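Local atomic coordinates of acylphosphatase (Coxiella burnetii, PDB entry 3TRG), a protein that catalyses the hydrolysis of acyl phosphates to a carboxylate and inorganic phosphate. Residues I14-G20 / V79-E85; E37-T41 / S62-L66. The contacts are given in a common frame with arbitrary orientation. Where two conformers were deposited one is given. Residues are numbered along the deposited sequence.

Interaction 1 (I14-G20 / V79-E85). With EDO (1,2-ethanediol), chain C.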
ATOM      1  N   ILE A  14      -0.529  -0.140  -8.056  1.00  6.37           N
ATOM      2  CA  ILE A  14       0.864   0.238  -7.840  1.00  5.69           C
ATOM      3  C   ILE A  14       1.568  -0.803  -6.969  1.00  8.06           C
ATOM      4  O   ILE A  14       0.918  -1.539  -6.219  1.00  8.13           O
ATOM      5  CB  ILE A  14       1.005   1.637  -7.186  1.00  6.16           C
ATOM      6  CG1 ILE A  14       0.422   1.639  -5.769  1.00  9.22           C
ATOM      7  CG2 ILE A  14       0.361   2.716  -8.063  1.00  7.48           C
ATOM      8  CD1 ILE A  14       0.791   2.885  -4.963  1.00 10.35           C
ATOM      9  N   HIS A  15       2.890  -0.854  -7.083  1.00  6.36           N
ATOM     10  CA  HIS A  15       3.730  -1.671  -6.221  1.00  6.21           C
ATOM     11  C   HIS A  15       4.635  -0.721  -5.441  1.00  8.08           C
ATOM     12  O   HIS A  15       5.143   0.251  -6.000  1.00  8.98           O
ATOM     13  CB  HIS A  15       4.561  -2.635  -7.069  1.00  8.88           C
ATOM     14  CG  HIS A  15       5.526  -3.463  -6.279  1.00  8.95           C
ATOM     15  ND1 HIS A  15       6.873  -3.177  -6.220  1.00 12.34           N
ATOM     16  CD2 HIS A  15       5.343  -4.570  -5.522  1.00  7.84           C
ATOM     17  CE1 HIS A  15       7.478  -4.075  -5.461  1.00 13.49           C
ATOM     18  NE2 HIS A  15       6.571  -4.932  -5.025  1.00  9.91           N
ATOM     19  N   VAL A  16       4.819  -0.995  -4.153  1.00  7.41           N
ATOM     20  CA  VAL A  16       5.551  -0.083  -3.277  1.00  7.23           C
ATOM     21  C   VAL A  16       6.515  -0.832  -2.375  1.00  7.65           C
ATOM     22  O   VAL A  16       6.208  -1.927  -1.901  1.00  8.84           O
ATOM     23  CB  VAL A  16       4.594   0.688  -2.353  1.00  7.13           C
ATOM     24  CG1 VAL A  16       5.301   1.895  -1.724  1.00  7.53           C
ATOM     25  CG2 VAL A  16       3.338   1.121  -3.111  1.00  7.74           C
ATOM     26  N   THR A  17       7.682  -0.234  -2.147  1.00  7.25           N
ATOM     27  CA  THR A  17       8.531  -0.624  -1.026  1.00  6.76           C
ATOM     28  C   THR A  17       8.729   0.575  -0.105  1.00  8.79           C
ATOM     29  O   THR A  17       8.883   1.711  -0.562  1.00 11.57           O
ATOM     30  CB  THR A  17       9.893  -1.195  -1.460  1.00  9.95           C
ATOM     31  OG1 THR A  17      10.544  -0.273  -2.339  1.00 13.64           O
ATOM     32  CG2 THR A  17       9.712  -2.533  -2.167  1.00 11.60           C
ATOM     33  N   VAL A  18       8.704   0.310   1.196  1.00  7.25           N
ATOM     34  CA  VAL A  18       8.822   1.352   2.205  1.00  8.21           C
ATOM     35  C   VAL A  18       9.978   0.995   3.123  1.00  8.09           C
ATOM     36  O   VAL A  18       9.993  -0.075   3.725  1.00  8.01           O
ATOM     37  CB  VAL A  18       7.530   1.478   3.032  1.00  7.61           C
ATOM     38  CG1 VAL A  18       7.666   2.593   4.074  1.00  8.84           C
ATOM     39  CG2 VAL A  18       6.335   1.748   2.116  1.00 10.50           C
ATOM     40  N   SER A  19      10.952   1.896   3.223  0.53  8.71           N
ATOM     41  CA  SER A  19      12.134   1.641   4.034  0.53  9.49           C
ATOM     42  C   SER A  19      12.154   2.497   5.292  0.53  9.53           C
ATOM     43  O   SER A  19      11.494   3.536   5.361  0.53 10.50           O
ATOM     44  CB  SER A  19      13.407   1.893   3.222  0.53 10.63           C
ATOM     45  OG  SER A  19      13.546   3.269   2.904  0.53 11.67           O
ATOM     46  N   GLY A  20      12.928   2.054   6.277  1.00 11.51           N
ATOM     47  CA  GLY A  20      13.096   2.791   7.516  1.00 10.88           C
ATOM     48  C   GLY A  20      12.894   1.909   8.729  1.00 12.72           C
ATOM     49  O   GLY A  20      13.116   0.698   8.681  1.00 14.95           O
ATOM     50  N   VAL A  79       9.669   6.241   8.719  1.00 10.06           N
ATOM     51  CA  VAL A  79       9.866   5.923   7.310  1.00 10.17           C
ATOM     52  C   VAL A  79      10.928   6.814   6.676  1.00 12.00           C
ATOM     53  O   VAL A  79      10.877   8.038   6.803  1.00 13.75           O
ATOM     54  CB  VAL A  79       8.541   6.053   6.522  1.00  7.98           C
ATOM     55  CG1 VAL A  79       8.775   5.907   5.026  1.00  8.76           C
ATOM     56  CG2 VAL A  79       7.527   5.023   7.021  1.00 10.36           C
ATOM     57  N   SER A  80      11.889   6.194   5.999  1.00 11.36           N
ATOM     58  CA  SER A  80      12.983   6.924   5.366  1.00 11.54           C
ATOM     59  C   SER A  80      12.788   7.087   3.858  1.00 10.85           C
ATOM     60  O   SER A  80      13.352   7.997   3.245  1.00 11.78           O
ATOM     61  CB  SER A  80      14.317   6.227   5.642  1.00 15.88           C
ATOM     62  OG  SER A  80      14.328   4.922   5.078  1.00 16.76           O
ATOM     63  N   ASN A  81      12.007   6.200   3.254  1.00  9.65           N
ATOM     64  CA  ASN A  81      11.732   6.302   1.829  1.00 11.19           C
ATOM     65  C   ASN A  81      10.490   5.526   1.431  1.00 11.98           C
ATOM     66  O   ASN A  81      10.168   4.501   2.031  1.00 11.60           O
ATOM     67  CB  ASN A  81      12.921   5.808   1.001  1.00 12.63           C
ATOM     68  CG  ASN A  81      12.778   6.140  -0.472  1.00 16.78           C
ATOM     69  OD1 ASN A  81      12.469   7.275  -0.840  1.00 17.79           O
ATOM     70  ND2 ASN A  81      12.991   5.144  -1.325  1.00 20.24           N
ATOM     71  N   VAL A  82       9.797   6.038   0.418  1.00 11.32           N
ATOM     72  CA  VAL A  82       8.678   5.342  -0.195  1.00  9.85           C
ATOM     73  C   VAL A  82       8.944   5.311  -1.692  1.00 13.14           C
ATOM     74  O   VAL A  82       9.088   6.357  -2.330  1.00 13.31           O
ATOM     75  CB  VAL A  82       7.345   6.055   0.069  1.00  8.99           C
ATOM     76  CG1 VAL A  82       6.203   5.327  -0.632  1.00  8.62           C
ATOM     77  CG2 VAL A  82       7.088   6.162   1.564  1.00  8.83           C
ATOM     78  N   ASN A  83       9.033   4.108  -2.241  1.00 10.08           N
ATOM     79  CA  ASN A  83       9.362   3.936  -3.646  1.00 11.01           C
ATOM     80  C   ASN A  83       8.218   3.188  -4.300  1.00 10.51           C
ATOM     81  O   ASN A  83       7.959   2.041  -3.960  1.00  9.98           O
ATOM     82  CB  ASN A  83      10.663   3.144  -3.770  1.00 12.58           C
ATOM     83  CG  ASN A  83      11.101   2.959  -5.200  1.00 20.25           C
ATOM     84  OD1 ASN A  83      10.709   3.716  -6.086  1.00 24.33           O
ATOM     85  ND2 ASN A  83      11.925   1.945  -5.436  1.00 25.84           N
ATOM     86  N   TRP A  84       7.517   3.838  -5.218  1.00 10.08           N
ATOM     87  CA  TRP A  84       6.375   3.193  -5.853  1.00  8.95           C
ATOM     88  C   TRP A  84       6.411   3.288  -7.369  1.00  9.54           C
ATOM     89  O   TRP A  84       7.032   4.184  -7.941  1.00 10.10           O
ATOM     90  CB  TRP A  84       5.047   3.737  -5.304  1.00  9.43           C
ATOM     91  CG  TRP A  84       4.721   5.175  -5.647  1.00 11.74           C
ATOM     92  CD1 TRP A  84       5.022   6.286  -4.912  1.00 11.90           C
ATOM     93  CD2 TRP A  84       3.986   5.638  -6.787  1.00 11.73           C
ATOM     94  NE1 TRP A  84       4.540   7.416  -5.536  1.00 12.62           N
ATOM     95  CE2 TRP A  84       3.898   7.045  -6.688  1.00 12.80           C
ATOM     96  CE3 TRP A  84       3.405   5.001  -7.888  1.00 11.21           C
ATOM     97  CZ2 TRP A  84       3.250   7.823  -7.647  1.00 12.44           C
ATOM     98  CZ3 TRP A  84       2.762   5.774  -8.840  1.00 11.69           C
ATOM     99  CH2 TRP A  84       2.690   7.172  -8.714  1.00 11.16           C
ATOM    100  N   GLU A  85       5.763   2.333  -8.023  1.00  8.66           N
ATOM    101  CA  GLU A  85       5.529   2.464  -9.448  1.00  8.13           C
ATOM    102  C   GLU A  85       4.187   1.857  -9.805  1.00  7.63           C
ATOM    103  O   GLU A  85       3.714   0.930  -9.146  1.00  7.53           O
ATOM    104  CB  GLU A  85       6.651   1.811 -10.263  1.00 12.54           C
ATOM    105  CG  GLU A  85       6.600   0.296 -10.323  1.00 13.12           C
ATOM    106  CD  GLU A  85       7.843  -0.302 -10.954  1.00 17.01           C
ATOM    107  OE1 GLU A  85       7.869  -0.471 -12.190  1.00 14.09           O
ATOM    108  OE2 GLU A  85       8.798  -0.592 -10.206  1.00 15.59           O
TER
HETATM  109  C1  EDO C  97       8.565   0.041  -6.975  1.00 24.86           C
HETATM  110  O1  EDO C  97       8.162  -1.202  -7.567  1.00 19.18           O
HETATM  111  C2  EDO C  97       8.890  -0.188  -5.505  1.00 30.06           C
HETATM  112  O2  EDO C  97      10.040  -1.027  -5.382  1.00 29.85           O
HETATM  113  O   HOH W   1      11.959   2.247  -0.259  0.88 16.30           O
HETATM  114  O   HOH W   2      12.770  -0.630  -3.797  0.39 17.32           O
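Segments 14-19 and 79-85 run antiparallel, at 165° with their axes 4.7 Å apart; the second lies on strand 78-87, which forms one edge of the acylphosphatase sheet. Backbone polar groups are paired at three alternate positions. H15 N donates to E85 O (2.8 Å) and E85 N to H15 O (3.0 Å); T17 N and N83 N reach N83 O and T17 O, each at 2.9 Å; S19 N donates to N81 O (3.0 Å). At S19 the pattern slips by one residue into a classic beta bulge, because S19 O accepts S80 N at 2.8 Å and, weakly, N81 N at 3.4 Å, while S19 OG and S80 OG share a further 2.8 Å hydrogen bond. The amides of I14, V16 and V18 face the other way, toward strand 52-57, where backbone bonds continue the sheet. On the polar face H15 ND1 donates to O1 of an ethanediol, probably from the crystallisation liquor (2.7 Å), whose O1 hydroxyl in turn donates to E85 OE2 (2.8 Å); H15 NE2 bonds E53. One water joins T17 OG1 (2.7 Å) to N83 ND2 (3.2 Å). The other face is apolar: V16 CG1 meets V82 CG1 and V18 CG1 meets V79 CG1, at 3.7 and 3.6 Å. Hydrogen bonding by both H15 ring nitrogens, to the diol and to E53, is consistent with a protonated imidazole between two carboxylates, one reached through the diol.

Interaction 2 (E37-T41 / S62-L66)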
ATOM      1  N   GLU A  37      -9.891   1.694   4.312  1.00 10.78           N
ATOM      2  CA  GLU A  37     -10.555   2.985   4.474  1.00 11.69           C
ATOM      3  C   GLU A  37     -10.585   3.765   3.165  1.00 13.92           C
ATOM      4  O   GLU A  37     -11.502   4.551   2.920  1.00 18.80           O
ATOM      5  CB  GLU A  37      -9.894   3.788   5.596  1.00 14.26           C
ATOM      6  CG  GLU A  37     -10.186   3.185   6.963  1.00 18.64           C
ATOM      7  CD  GLU A  37      -9.274   3.679   8.064  1.00 23.81           C
ATOM      8  OE1 GLU A  37      -8.300   4.406   7.774  1.00 22.76           O
ATOM      9  OE2 GLU A  37      -9.533   3.323   9.233  1.00 25.31           O
ATOM     10  N   LEU A  38      -9.592   3.523   2.318  1.00 10.17           N
ATOM     11  CA  LEU A  38      -9.526   4.175   1.014  1.00 10.44           C
ATOM     12  C   LEU A  38     -10.133   3.330  -0.111  1.00 11.03           C
ATOM     13  O   LEU A  38     -10.015   3.677  -1.286  1.00 10.39           O
ATOM     14  CB  LEU A  38      -8.074   4.534   0.684  1.00  9.17           C
ATOM     15  CG  LEU A  38      -7.436   5.551   1.633  1.00 10.96           C
ATOM     16  CD1 LEU A  38      -5.940   5.617   1.386  1.00 11.56           C
ATOM     17  CD2 LEU A  38      -8.076   6.924   1.447  1.00 14.41           C
ATOM     18  N   GLN A  39     -10.767   2.219   0.253  1.00 11.45           N
ATOM     19  CA  GLN A  39     -11.367   1.312  -0.721  1.00  9.40           C
ATOM     20  C   GLN A  39     -10.365   0.797  -1.750  1.00  9.75           C
ATOM     21  O   GLN A  39     -10.647   0.774  -2.956  1.00 10.98           O
ATOM     22  CB  GLN A  39     -12.554   1.976  -1.430  1.00 10.58           C
ATOM     23  CG  GLN A  39     -13.669   2.392  -0.484  1.00 15.82           C
ATOM     24  CD  GLN A  39     -14.972   2.671  -1.208  1.00 29.81           C
ATOM     25  OE1 GLN A  39     -15.432   1.861  -2.017  1.00 33.10           O
ATOM     26  NE2 GLN A  39     -15.574   3.819  -0.922  1.00 35.31           N
ATOM     27  N   LEU A  40      -9.200   0.386  -1.257  1.00  8.04           N
ATOM     28  CA  LEU A  40      -8.171  -0.213  -2.093  1.00  7.75           C
ATOM     29  C   LEU A  40      -8.082  -1.702  -1.795  1.00  8.70           C
ATOM     30  O   LEU A  40      -8.413  -2.145  -0.689  1.00  9.54           O
ATOM     31  CB  LEU A  40      -6.817   0.445  -1.816  1.00  7.70           C
ATOM     32  CG  LEU A  40      -6.712   1.939  -2.128  1.00  7.78           C
ATOM     33  CD1 LEU A  40      -5.390   2.492  -1.618  1.00  8.47           C
ATOM     34  CD2 LEU A  40      -6.862   2.176  -3.621  1.00 10.19           C
ATOM     35  N   THR A  41      -7.630  -2.465  -2.786  1.00  7.51           N
ATOM     36  CA  THR A  41      -7.402  -3.897  -2.629  1.00  8.83           C
ATOM     37  C   THR A  41      -5.931  -4.211  -2.895  1.00 10.38           C
ATOM     38  O   THR A  41      -5.180  -3.352  -3.352  1.00  9.05           O
ATOM     39  CB  THR A  41      -8.280  -4.707  -3.589  1.00 10.63           C
ATOM     40  OG1 THR A  41      -7.979  -4.330  -4.939  1.00 10.39           O
ATOM     41  CG2 THR A  41      -9.755  -4.443  -3.309  1.00 12.20           C
ATOM     42  N   SER A  62      -7.366   7.617  -4.281  1.00  8.37           N
ATOM     43  CA  SER A  62      -7.093   6.800  -3.097  1.00  9.41           C
ATOM     44  C   SER A  62      -5.652   6.299  -3.088  1.00 11.31           C
ATOM     45  O   SER A  62      -4.973   6.345  -2.063  1.00  8.27           O
ATOM     46  CB  SER A  62      -8.059   5.617  -3.009  1.00 12.09           C
ATOM     47  OG  SER A  62      -9.360   6.061  -2.673  1.00 15.28           O
ATOM     48  N   ILE A  63      -5.192   5.804  -4.230  0.86  8.66           N
ATOM     49  CA  ILE A  63      -3.807   5.359  -4.360  0.86  9.21           C
ATOM     50  C   ILE A  63      -2.840   6.471  -3.939  0.86 11.10           C
ATOM     51  O   ILE A  63      -1.909   6.247  -3.158  0.86  9.13           O
ATOM     52  CB  ILE A  63      -3.513   4.887  -5.803  0.86  9.31           C
ATOM     53  CG1 ILE A  63      -4.245   3.571  -6.083  0.86 10.49           C
ATOM     54  CG2 ILE A  63      -2.014   4.740  -6.040  0.86 11.43           C
ATOM     55  CD1 ILE A  63      -4.079   3.068  -7.494  0.86 11.29           C
HETATM   56  N   MSE A  64      -3.080   7.679  -4.433  1.00 10.53           N
HETATM   57  CA  MSE A  64      -2.170   8.786  -4.151  1.00 10.88           C
HETATM   58  C   MSE A  64      -2.250   9.306  -2.720  1.00 13.08           C
HETATM   59  O   MSE A  64      -1.271   9.814  -2.187  1.00 15.69           O
HETATM   60  CB  MSE A  64      -2.348   9.910  -5.175  1.00 11.35           C
HETATM   61  CG  MSE A  64      -1.968   9.481  -6.583  1.00 12.26           C
HETATM   62 SE   MSE A  64      -0.088   8.913  -6.684  1.00 18.89          SE
HETATM   63  CE  MSE A  64       0.723  10.654  -6.381  1.00 19.70           C
ATOM     64  N   ILE A  65      -3.413   9.170  -2.097  1.00 10.48           N
ATOM     65  CA  ILE A  65      -3.526   9.458  -0.678  1.00  9.67           C
ATOM     66  C   ILE A  65      -2.715   8.427   0.114  1.00  8.65           C
ATOM     67  O   ILE A  65      -1.992   8.778   1.047  1.00 10.65           O
ATOM     68  CB  ILE A  65      -4.989   9.459  -0.231  1.00  8.23           C
ATOM     69  CG1 ILE A  65      -5.719  10.651  -0.858  1.00 13.72           C
ATOM     70  CG2 ILE A  65      -5.089   9.507   1.293  1.00 13.09           C
ATOM     71  CD1 ILE A  65      -7.202  10.627  -0.632  1.00 16.83           C
ATOM     72  N   LEU A  66      -2.813   7.160  -0.278  1.00  9.68           N
ATOM     73  CA  LEU A  66      -2.030   6.111   0.377  1.00  9.11           C
ATOM     74  C   LEU A  66      -0.525   6.353   0.281  1.00  9.22           C
ATOM     75  O   LEU A  66       0.182   6.263   1.287  1.00 11.30           O
ATOM     76  CB  LEU A  66      -2.357   4.738  -0.210  1.00  8.84           C
ATOM     77  CG  LEU A  66      -1.591   3.572   0.419  1.00 10.63           C
ATOM     78  CD1 LEU A  66      -2.050   3.357   1.852  1.00 11.59           C
ATOM     79  CD2 LEU A  66      -1.802   2.313  -0.407  1.00 10.97           C
TER
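A Schellman motif ends helix 27-37, and the turn it makes packs against helix 60-69. Q39 adopts positive phi as the C-prime residue, with Q39 N bonded to the carbonyl of E36 and L40 N to that of A35. The turn sets L40 beside L38, and the CA-to-CB bonds of both point toward segment 62-66. The carbonyl of L38, just beyond the helical backbone angles, accepts a hydrogen bond from S62 OG (S62 OG to L38 O, 2.8 Å), a side-chain link from the second helix to the end of the first. In the alpha/beta sandwich of acylphosphatases, two helices lie side by side on one face of the sheet, and this contact joins them where the first gives way to strand 41-46. Around the polar link the leucines fit against one side of helix 60-69. L38 CD1 lies 4.0 Å from L66 CB and L38 CD2 the same distance from I65 CG2. Deeper, L40 CD2 approaches S62 CB at 3.7 Å and I63 CG1 at 3.9 Å, and L40 CD1 meets L66 CD2 at 3.8 Å. L66 also rests on L54 and A56 of the sheet, while I63 reaches T12 and I14 of strand 11-19.

How the interactions relate
Both contacts are partly buried, but they are built differently. Interaction 1 is a strand pair at the sheet edge, bound mainly by repeated backbone hydrogen bonds, with one solvent-facing polar side and one apolar side; interaction 2 lies between a helix end and another helix, rests on aliphatic packing and has a single side-chain hydrogen bond. Interaction 1 buries 581 Å² over 14 touching residues, interaction 2 288 Å² over six. The centres of interactions 1 and 2 are about 15 Å apart, on opposite sides of the chain's centre. Helix 60-69 nevertheless joins them: I63 CG2 lies 3.5 Å from I14 CD1, and the selenium of M64 (SE) 3.6 Å from W84 CZ2. In sequence, interaction 2 is nested inside the loop closed by interaction 1.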